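Polyhedrin (Antheraea mylitta cypovirus 4, PDB 5A8S) forms the crystalline lattice of cypovirus polyhedra, the microcrystalline occlusion bodies of this insect virus, in which it probably embeds and protects virus particles. Local coordinates at residues 91-94 with 95-99. Residues are numbered along the deposited sequence; the frame is centred on the assembly and turned at random.
Sequences QGYR and QLIHP
Tyr93 and Ile97, one turn apart on the short helix 92-97, make the main side-chain contact between 91-94 and 95-99. Ile97 CG2 lies over one face of the phenol ring, 4.1 Å from the ring centroid and 18° off its normal, a CH-pi contact displaced toward the rim, closest to CZ. The other branch ends by the hydroxyl: Ile97 CD1 is 3.5 Å from Tyr93 OH. Tyr93 CG stands anti to the backbone N (chi1 164°), which lays the ring alongside the helix where Ile97 can meet it. Arg69 adds a cation-pi contact to the same ring, and the hydroxyl is hydrogen-bonded to Asn212 of the second subunit.

Four i to i+4 backbone bonds build the helix. Gln95 N to the carbonyl O of Gln91, the N-cap residue, is the longest at 3.3 Å; Leu96 N binds Gly92 O, with a weaker second bond to Tyr93 O. Tyr93 O also accepts from Ile97 N at 3.1 Å, the straighter of its two bonds (153° at the hydrogen). His98 N closes the series on Arg94 O at 2.9 Å, although His98 itself has left helical geometry.

Polar side chains tie the helix to its surroundings. Within 91-94, Gln91 CG sits over the centre of the Arg94 guanidinium, 3.7 Å above its plane; NH2 of that arginine binds Thr85 O, while Gln91 NE2 binds Arg87 O and Asn84 O. His98 stacks on His101, and its NE2 bonds to Asp224 of the second subunit.

Ile97 thus packs against Tyr93 on one side of a helix of under two turns, while Tyr93 OH and His98 NE2 carry hydrogen bonds across the interface, so that this short segment joins two subunits of the three-chain assembly.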
loop_
_atom_site.group_PDB
_atom_site.type_symbol
_atom_site.label_atom_id
_atom_site.label_comp_id
_atom_site.label_asym_id
_atom_site.label_seq_id
_atom_site.Cartn_x
_atom_site.Cartn_y
_atom_site.Cartn_z
ATOM N N GLN A 91 7.308 18.976 -17.847
ATOM C CA GLN A 91 7.654 18.094 -16.734
ATOM C C GLN A 91 7.970 18.913 -15.485
ATOM O O GLN A 91 9.128 19.098 -15.133
ATOM C CB GLN A 91 8.839 17.211 -17.106
ATOM C CG GLN A 91 8.636 16.466 -18.428
ATOM C CD GLN A 91 7.347 15.671 -18.454
ATOM O OE1 GLN A 91 6.907 15.132 -17.432
ATOM N NE2 GLN A 91 6.721 15.605 -19.624
ATOM N N GLY A 92 6.932 19.407 -14.822
ATOM C CA GLY A 92 7.124 20.217 -13.629
ATOM C C GLY A 92 7.524 19.366 -12.435
ATOM O O GLY A 92 8.388 19.733 -11.647
ATOM N N TYR A 93 6.879 18.219 -12.284
ATOM C CA TYR A 93 7.231 17.309 -11.201
ATOM C C TYR A 93 8.705 16.902 -11.284
ATOM O O TYR A 93 9.426 16.947 -10.288
ATOM C CB TYR A 93 6.337 16.076 -11.250
ATOM C CG TYR A 93 6.840 14.902 -10.438
ATOM C CD1 TYR A 93 6.693 14.860 -9.046
ATOM C CD2 TYR A 93 7.437 13.819 -11.069
ATOM C CE1 TYR A 93 7.148 13.752 -8.312
ATOM C CE2 TYR A 93 7.885 12.736 -10.361
ATOM C CZ TYR A 93 7.745 12.699 -8.990
ATOM O OH TYR A 93 8.203 11.583 -8.329
ATOM N N ARG A 94 9.156 16.527 -12.479
ATOM C CA ARG A 94 10.552 16.127 -12.667
ATOM C C ARG A 94 11.506 17.262 -12.281
ATOM O O ARG A 94 12.568 17.022 -11.703
ATOM C CB ARG A 94 10.800 15.678 -14.117
ATOM C CG ARG A 94 12.148 14.962 -14.333
ATOM C CD ARG A 94 12.313 14.483 -15.791
ATOM N NE ARG A 94 11.118 13.789 -16.263
ATOM C CZ ARG A 94 10.857 13.518 -17.539
ATOM N NH1 ARG A 94 11.709 13.873 -18.490
ATOM N NH2 ARG A 94 9.724 12.905 -17.865
ATOM N N GLN A 95 11.121 18.497 -12.582
ATOM C CA GLN A 95 11.979 19.650 -12.319
ATOM C C GLN A 95 12.166 19.874 -10.812
ATOM O O GLN A 95 13.214 20.361 -10.371
ATOM C CB GLN A 95 11.385 20.898 -12.976
ATOM C CG GLN A 95 12.020 22.215 -12.545
ATOM C CD GLN A 95 13.471 22.342 -12.985
ATOM O OE1 GLN A 95 14.011 21.462 -13.652
ATOM N NE2 GLN A 95 14.107 23.446 -12.608
ATOM N N LEU A 96 11.153 19.504 -10.033
ATOM C CA LEU A 96 11.195 19.653 -8.577
ATOM C C LEU A 96 11.969 18.526 -7.875
ATOM O O LEU A 96 12.722 18.780 -6.930
ATOM C CB LEU A 96 9.774 19.722 -8.024
ATOM C CG LEU A 96 9.086 21.083 -8.205
ATOM C CD1 LEU A 96 7.584 20.942 -8.169
ATOM C CD2 LEU A 96 9.585 22.052 -7.127
ATOM N N ILE A 97 11.790 17.288 -8.331
ATOM C CA ILE A 97 12.347 16.140 -7.614
ATOM C C ILE A 97 13.745 15.812 -8.118
ATOM O O ILE A 97 14.546 15.233 -7.399
ATOM C CB ILE A 97 11.401 14.896 -7.670
ATOM C CG1 ILE A 97 11.893 13.797 -6.723
ATOM C CG2 ILE A 97 11.263 14.365 -9.095
ATOM C CD1 ILE A 97 10.787 12.834 -6.287
ATOM N N HIS A 98 14.044 16.214 -9.347
ATOM C CA HIS A 98 15.399 16.091 -9.877
ATOM C C HIS A 98 15.794 17.461 -10.393
ATOM O O HIS A 98 15.671 17.726 -11.584
ATOM C CB HIS A 98 15.455 15.078 -11.020
ATOM C CG HIS A 98 16.848 14.767 -11.469
ATOM N ND1 HIS A 98 17.124 13.959 -12.555
ATOM C CD2 HIS A 98 18.047 15.141 -10.970
ATOM C CE1 HIS A 98 18.429 13.858 -12.705
ATOM N NE2 HIS A 98 19.019 14.570 -11.754
ATOM N N PRO A 99 16.252 18.344 -9.493
ATOM C CA PRO A 99 16.494 19.755 -9.812
ATOM C C PRO A 99 17.145 20.012 -11.170
ATOM O O PRO A 99 18.186 19.434 -11.511
ATOM C CB PRO A 99 17.408 20.198 -8.677
ATOM C CG PRO A 99 16.884 19.409 -7.509
ATOM C CD PRO A 99 16.602 18.050 -8.090
#